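Local coordinates for protein ribokinase RBSK (Mycobacterium tuberculosis, PDB 3GO6) that probably phosphorylates D-ribose at O-5, using ATP and magnesium, to give D-ribose 5-phosphate, and works as a homodimeric kinase of the PfkB family, at residues Thr157-Ala160 with Ala161-Ala165; Gln181-Ser184 with Ser185-Leu189; Gly252-Ala255 with Ala256-Arg260. All coordinates share one frame; numbering follows the deposited sequence.

The three contacts are local and lie in series, so none nests in or crosses another. Contact 1 closes turns within helix 155-167, between strands 146-149 and 171-175. Contact 2 closes the first turn of helix 183-192, between strands 171-175 and 195-199. These two helices lie side by side, and contacts 1 and 2 touch, with Ala-162 packed on Leu-189 and Leu-159 on Asp-188; their centres are about 12 Å apart. Contact 3 comes later, at the last turn of helix 246-257 and the exit into a loop. It touches neither of the others but packs on strands 171-175 and 195-199 of the large mixed sheet, whose strands the helices of contacts 1 and 2 connect.

Contact 1: Thr157-Ala160 with Ala161-Ala165; sequences TALA and AARAA
Thr-157 to Ala-160 hand their carbonyls to the amides of Ala-161 to Ala-164 in unbroken i to i+4 helical hydrogen bonds; that from Arg-163 N to Leu-159 O is 2.9 Å long, with an N-H...O angle of 160°. The main side-chain contact is between Leu-159 and Arg-163, one turn apart. The guanidinium of Arg-163 turns one face to the leucine tip. Leu-159 CD2 sits over that face, offset toward its rim, and lies 3.6 Å from Arg-163 NH1. The other methyl, Leu-159 CD1, comes nearest to Arg-163 NE, 3.8 Å away, at the inner end of the guanidinium. This is van der Waals packing of an apolar tip on a flat polar group. The torsions explain it. Leu-159 CG is anti to its own N (chi1 179°), and the arginine chain runs straight from CG to NE, which carries the flat group across to the leucine. The alanines add little bulk. Ala-161 CB rests 3.5 Å from Ala-158 O, and Ala-162 CB is as far from Leu-159 O. The small side chains of Ala-158, Ala-161 and Ala-165 face strand 146-149, while Ala-162 meets helix 183-192. Thr-157 OG1 is hydrogen-bonded to Leu-134 O in a loop. This alanine-rich helix, lying close on the sheet, is the connection in a beta-alpha-beta crossover from strand 146-149 to parallel strand 171-175, as in the ribokinase fold.

Contact 2: Gln181-Ser184 with Ser185-Leu189; sequences QDRS and SLQDL
Asp-182 is the N-cap of helix 183-192, and its OD2 accepts two hydrogen bonds from Ser-185. The backbone amide, Ser-185 N, is 3.0 Å from Asp-182 OD2 and meets it on the anti side, with an N-H...O angle of 163°. The hydroxyl, Ser-185 OG, donates to the same Asp-182 OD2 over 2.9 Å, from above the carboxylate plane. This double grip fixes the carboxylate at the helix start, where the helix dipole would probably favour its negative charge. The first turn follows, with Leu-186 N hydrogen-bonded to Asp-182 O at 2.9 Å. Arg-183 is bent at chi2 and at chi3 (28°), which folds its guanidinium back over Leu-186. Leu-186 CD1 lies over the centre of one face, 3.7 Å from Arg-183 CZ. The charged end forms a salt bridge with Asp-205. The extended side chain of Gln-187 crosses the arginine chain at about a right angle, and its NE2 lies 3.6 Å from Arg-183 CG. Gln-181 packs on Leu-47 of the second subunit. Helix 183-192 links parallel strands 171-175 and 195-199; Ser-185 leans on Val-155 of helix 155-167, while Leu-186 packs on Leu-151, Trp-206 and Pro-207.

Contact 3: Gly252-Ala255 with Ala256-Arg260; sequences GVLA and ANWPR
Ala-256 N is hydrogen-bonded to Gly-252 O at 3.0 Å, and Ala-256 CB lies 3.5 Å from the same Gly-252 O. That side chain also meets Ala-69 and Ala-71. Asn-257 comes next, and its amide group turns back along the helix. Asn-257 ND2 gives a nearly straight hydrogen bond to Val-253 O, 2.8 Å and 169°, with the acceptor in the amide plane. With chi1 at -70°, Asn-257 CG is anti to the carbonyl carbon and beside the backbone N, and the side chain runs alongside Val-253. Its other end, OD1, accepts from Arg-270 of helix 265-282. Here helix 246-257 loosens its regular bonding: Leu-254 O takes the i to i+3 bond from Asn-257 N, which comes from above the carbonyl plane, and a weak one from Trp-258 N. The first turn of this helix carries Asp-248, the predicted proton acceptor, within the glycine-rich signature of PfkB kinases. The indole of Trp-258 runs alongside the Leu-254 side chain, in the same direction, with Trp-258 CE3 3.7 Å from Leu-254 CG; both pack on Met-173 and Val-195 of the large sheet. A water joins Ala-255 O, at 2.9 Å, to Trp-258 O. The Trp-258 ring also makes a T-shaped (edge-to-face) contact with His-212.

Contact 1: Thr157-Ala160 with Ala161-Ala165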
loop_
_atom_site.group_PDB
_atom_site.type_symbol
_atom_site.label_atom_id
_atom_site.label_comp_id
_atom_site.label_asym_id
_atom_site.label_seq_id
_atom_site.Cartn_x
_atom_site.Cartn_y
_atom_site.Cartn_z
ATOM N N THR A 157 2.847 -10.483 -25.167
ATOM C CA THR A 157 4.133 -11.046 -24.742
ATOM C C THR A 157 4.023 -12.500 -24.255
ATOM O O THR A 157 4.849 -13.343 -24.617
ATOM C CB THR A 157 4.787 -10.170 -23.655
ATOM O OG1 THR A 157 5.044 -8.871 -24.207
ATOM C CG2 THR A 157 6.098 -10.795 -23.155
ATOM N N ALA A 158 3.032 -12.793 -23.416
ATOM C CA ALA A 158 2.685 -14.175 -23.075
ATOM C C ALA A 158 2.488 -15.046 -24.332
ATOM O O ALA A 158 3.023 -16.154 -24.422
ATOM C CB ALA A 158 1.410 -14.198 -22.214
ATOM N N LEU A 159 1.715 -14.519 -25.290
ATOM C CA LEU A 159 1.419 -15.200 -26.559
ATOM C C LEU A 159 2.675 -15.500 -27.373
ATOM O O LEU A 159 2.845 -16.618 -27.852
ATOM C CB LEU A 159 0.432 -14.373 -27.404
ATOM C CG LEU A 159 0.030 -14.923 -28.785
ATOM C CD1 LEU A 159 -0.664 -16.265 -28.642
ATOM C CD2 LEU A 159 -0.877 -13.934 -29.520
ATOM N N ALA A 160 3.555 -14.513 -27.525
ATOM C CA ALA A 160 4.839 -14.730 -28.194
ATOM C C ALA A 160 5.670 -15.816 -27.525
ATOM O O ALA A 160 6.233 -16.663 -28.204
ATOM C CB ALA A 160 5.627 -13.446 -28.286
ATOM N N ALA A 161 5.746 -15.804 -26.187
ATOM C CA ALA A 161 6.461 -16.859 -25.469
ATOM C C ALA A 161 5.820 -18.216 -25.738
ATOM O O ALA A 161 6.520 -19.214 -25.956
ATOM C CB ALA A 161 6.477 -16.575 -23.972
ATOM N N ALA A 162 4.489 -18.251 -25.729
ATOM C CA ALA A 162 3.757 -19.510 -25.952
ATOM C C ALA A 162 4.040 -20.103 -27.334
ATOM O O ALA A 162 4.270 -21.308 -27.463
ATOM C CB ALA A 162 2.267 -19.309 -25.748
ATOM N N ARG A 163 4.032 -19.251 -28.359
ATOM C CA ARG A 163 4.294 -19.707 -29.739
ATOM C C ARG A 163 5.716 -20.236 -29.909
ATOM O O ARG A 163 5.917 -21.271 -30.560
ATOM C CB ARG A 163 4.002 -18.605 -30.753
ATOM C CG ARG A 163 2.523 -18.402 -30.995
ATOM C CD ARG A 163 2.243 -17.086 -31.696
ATOM N NE ARG A 163 0.843 -17.032 -32.097
ATOM C CZ ARG A 163 0.210 -15.939 -32.507
ATOM N NH1 ARG A 163 0.843 -14.772 -32.572
ATOM N NH2 ARG A 163 -1.073 -16.017 -32.839
ATOM N N ALA A 164 6.690 -19.540 -29.317
ATOM C CA ALA A 164 8.083 -20.022 -29.292
ATOM C C ALA A 164 8.208 -21.356 -28.554
ATOM O O ALA A 164 8.766 -22.319 -29.085
ATOM C CB ALA A 164 8.988 -18.985 -28.671
ATOM N N ALA A 165 7.664 -21.424 -27.338
ATOM C CA ALA A 165 7.676 -22.661 -26.568
ATOM C C ALA A 165 7.051 -23.818 -27.343
ATOM O O ALA A 165 7.597 -24.920 -27.363
ATOM C CB ALA A 165 6.956 -22.478 -25.216
#

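Contact 2: Gln181-Ser184 with Ser185-Leu189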
loop_
_atom_site.group_PDB
_atom_site.type_symbol
_atom_site.label_atom_id
_atom_site.label_comp_id
_atom_site.label_asym_id
_atom_site.label_seq_id
_atom_site.Cartn_x
_atom_site.Cartn_y
_atom_site.Cartn_z
ATOM N N GLN A 181 -8.271 -9.370 -19.460
ATOM C CA GLN A 181 -7.214 -8.808 -20.292
ATOM C C GLN A 181 -7.612 -8.725 -21.788
ATOM O O GLN A 181 -8.786 -8.948 -22.133
ATOM C CB GLN A 181 -5.889 -9.539 -20.043
ATOM C CG GLN A 181 -5.367 -9.377 -18.589
ATOM C CD GLN A 181 -5.451 -7.944 -18.092
ATOM O OE1 GLN A 181 -6.334 -7.594 -17.290
ATOM N NE2 GLN A 181 -4.537 -7.105 -18.561
ATOM N N ASP A 182 -6.653 -8.360 -22.647
ATOM C CA ASP A 182 -6.900 -8.109 -24.086
ATOM C C ASP A 182 -7.537 -9.329 -24.760
ATOM O O ASP A 182 -6.856 -10.332 -25.004
ATOM C CB ASP A 182 -5.593 -7.726 -24.795
ATOM C CG ASP A 182 -5.806 -7.340 -26.274
ATOM O OD1 ASP A 182 -6.154 -6.161 -26.552
ATOM O OD2 ASP A 182 -5.614 -8.217 -27.149
ATOM N N ARG A 183 -8.836 -9.233 -25.045
ATOM C CA ARG A 183 -9.638 -10.366 -25.524
ATOM C C ARG A 183 -9.098 -11.054 -26.786
ATOM O O ARG A 183 -9.099 -12.291 -26.877
ATOM C CB ARG A 183 -11.095 -9.936 -25.718
ATOM C CG ARG A 183 -12.084 -11.047 -26.082
ATOM C CD ARG A 183 -12.321 -12.051 -24.954
ATOM N NE ARG A 183 -12.132 -11.462 -23.628
ATOM C CZ ARG A 183 -12.128 -12.151 -22.487
ATOM N NH1 ARG A 183 -12.322 -13.468 -22.490
ATOM N NH2 ARG A 183 -11.925 -11.512 -21.337
ATOM N N SER A 184 -8.628 -10.261 -27.744
ATOM C CA SER A 184 -8.131 -10.806 -29.010
ATOM C C SER A 184 -6.849 -11.631 -28.818
ATOM O O SER A 184 -6.733 -12.745 -29.352
ATOM C CB SER A 184 -7.913 -9.679 -30.034
ATOM O OG SER A 184 -7.343 -10.176 -31.239
ATOM N N SER A 185 -5.890 -11.083 -28.071
ATOM C CA SER A 185 -4.679 -11.822 -27.698
ATOM C C SER A 185 -5.007 -13.043 -26.845
ATOM O O SER A 185 -4.365 -14.079 -26.971
ATOM C CB SER A 185 -3.726 -10.928 -26.905
ATOM O OG SER A 185 -3.268 -9.836 -27.681
ATOM N N LEU A 186 -5.997 -12.901 -25.966
ATOM C CA LEU A 186 -6.432 -14.006 -25.110
ATOM C C LEU A 186 -6.964 -15.153 -25.942
ATOM O O LEU A 186 -6.707 -16.313 -25.636
ATOM C CB LEU A 186 -7.526 -13.565 -24.132
ATOM C CG LEU A 186 -7.175 -12.771 -22.875
ATOM C CD1 LEU A 186 -8.455 -12.406 -22.122
ATOM C CD2 LEU A 186 -6.196 -13.532 -21.962
ATOM N N GLN A 187 -7.745 -14.825 -26.975
ATOM C CA GLN A 187 -8.296 -15.861 -27.845
ATOM C C GLN A 187 -7.197 -16.616 -28.576
ATOM O O GLN A 187 -7.266 -17.835 -28.690
ATOM C CB GLN A 187 -9.327 -15.275 -28.809
ATOM C CG GLN A 187 -10.621 -14.892 -28.114
ATOM C CD GLN A 187 -11.439 -13.900 -28.912
ATOM O OE1 GLN A 187 -10.949 -13.295 -29.875
ATOM N NE2 GLN A 187 -12.687 -13.709 -28.504
ATOM N N ASP A 188 -6.172 -15.896 -29.033
ATOM C CA ASP A 188 -5.017 -16.507 -29.682
ATOM C C ASP A 188 -4.216 -17.362 -28.705
ATOM O O ASP A 188 -3.757 -18.434 -29.060
ATOM C CB ASP A 188 -4.110 -15.446 -30.322
ATOM C CG ASP A 188 -4.759 -14.764 -31.535
ATOM O OD1 ASP A 188 -5.790 -15.270 -32.035
ATOM O OD2 ASP A 188 -4.244 -13.713 -31.977
ATOM N N LEU A 189 -4.042 -16.878 -27.474
ATOM C CA LEU A 189 -3.346 -17.680 -26.460
ATOM C C LEU A 189 -4.165 -18.917 -26.081
ATOM O O LEU A 189 -3.618 -20.009 -25.971
ATOM C CB LEU A 189 -2.996 -16.834 -25.218
ATOM C CG LEU A 189 -2.139 -17.465 -24.104
ATOM C CD1 LEU A 189 -0.874 -18.120 -24.628
ATOM C CD2 LEU A 189 -1.806 -16.407 -23.062
#

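Contact 3: Gly252-Ala255 with Ala256-Arg260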
loop_
_atom_site.group_PDB
_atom_site.type_symbol
_atom_site.label_atom_id
_atom_site.label_comp_id
_atom_site.label_asym_id
_atom_site.label_seq_id
_atom_site.Cartn_x
_atom_site.Cartn_y
_atom_site.Cartn_z
ATOM N N GLY A 252 3.396 -22.975 -9.753
ATOM C CA GLY A 252 4.832 -23.252 -9.907
ATOM C C GLY A 252 5.129 -24.719 -9.692
ATOM O O GLY A 252 5.931 -25.322 -10.426
ATOM N N VAL A 253 4.490 -25.307 -8.686
ATOM C CA VAL A 253 4.649 -26.755 -8.434
ATOM C C VAL A 253 4.054 -27.612 -9.560
ATOM O O VAL A 253 4.637 -28.647 -9.933
ATOM C CB VAL A 253 4.072 -27.165 -7.057
ATOM C CG1 VAL A 253 4.096 -28.706 -6.877
ATOM C CG2 VAL A 253 4.866 -26.482 -5.968
ATOM N N LEU A 254 2.915 -27.188 -10.104
ATOM C CA LEU A 254 2.339 -27.883 -11.247
ATOM C C LEU A 254 3.337 -27.877 -12.412
ATOM O O LEU A 254 3.588 -28.931 -13.039
ATOM C CB LEU A 254 0.988 -27.280 -11.660
ATOM C CG LEU A 254 0.154 -28.184 -12.575
ATOM C CD1 LEU A 254 -0.451 -29.333 -11.757
ATOM C CD2 LEU A 254 -0.959 -27.416 -13.283
ATOM N N ALA A 255 3.915 -26.707 -12.698
ATOM C CA ALA A 255 4.912 -26.583 -13.777
ATOM C C ALA A 255 6.131 -27.474 -13.537
ATOM O O ALA A 255 6.668 -28.069 -14.484
ATOM C CB ALA A 255 5.351 -25.124 -13.959
ATOM N N ALA A 256 6.551 -27.565 -12.273
ATOM C CA ALA A 256 7.736 -28.337 -11.894
ATOM C C ALA A 256 7.526 -29.855 -11.983
ATOM O O ALA A 256 8.510 -30.618 -11.950
ATOM C CB ALA A 256 8.158 -27.966 -10.486
ATOM N N ASN A 257 6.262 -30.281 -12.090
ATOM C CA ASN A 257 5.881 -31.713 -12.107
ATOM C C ASN A 257 5.132 -32.210 -13.336
ATOM O O ASN A 257 4.880 -33.417 -13.463
ATOM C CB ASN A 257 5.065 -32.037 -10.845
ATOM C CG ASN A 257 5.909 -32.011 -9.597
ATOM O OD1 ASN A 257 6.575 -32.992 -9.280
ATOM N ND2 ASN A 257 5.921 -30.882 -8.897
ATOM N N TRP A 258 4.759 -31.302 -14.233
ATOM C CA TRP A 258 4.020 -31.659 -15.426
ATOM C C TRP A 258 4.905 -32.400 -16.449
ATOM O O TRP A 258 6.014 -31.946 -16.741
ATOM C CB TRP A 258 3.443 -30.415 -16.085
ATOM C CG TRP A 258 2.240 -30.696 -16.945
ATOM C CD1 TRP A 258 2.213 -30.842 -18.304
ATOM C CD2 TRP A 258 0.882 -30.842 -16.496
ATOM N NE1 TRP A 258 0.919 -31.077 -18.731
ATOM C CE2 TRP A 258 0.087 -31.089 -17.639
ATOM C CE3 TRP A 258 0.265 -30.807 -15.236
ATOM C CZ2 TRP A 258 -1.294 -31.260 -17.565
ATOM C CZ3 TRP A 258 -1.104 -30.985 -15.162
ATOM C CH2 TRP A 258 -1.871 -31.225 -16.317
ATOM N N PRO A 259 4.412 -33.530 -17.011
ATOM C CA PRO A 259 5.235 -34.299 -17.978
ATOM C C PRO A 259 5.386 -33.594 -19.339
ATOM O O PRO A 259 4.599 -32.723 -19.657
ATOM C CB PRO A 259 4.411 -35.575 -18.177
ATOM C CG PRO A 259 2.993 -35.122 -17.966
ATOM C CD PRO A 259 3.092 -34.158 -16.801
ATOM N N ARG A 260 6.368 -34.002 -20.145
ATOM C CA ARG A 260 6.495 -33.540 -21.547
ATOM C C ARG A 260 5.330 -34.042 -22.412
ATOM O O ARG A 260 4.784 -35.120 -22.145
ATOM C CB ARG A 260 7.839 -33.970 -22.137
ATOM C CG ARG A 260 9.055 -33.574 -21.250
ATOM C CD ARG A 260 10.399 -33.816 -21.947
ATOM N NE ARG A 260 11.500 -33.953 -20.986
ATOM C CZ ARG A 260 12.793 -33.805 -21.284
ATOM N NH1 ARG A 260 13.176 -33.494 -22.525
ATOM N NH2 ARG A 260 13.713 -33.957 -20.333
HETATM O O HOH W 1 7.831 -30.575 -15.462
#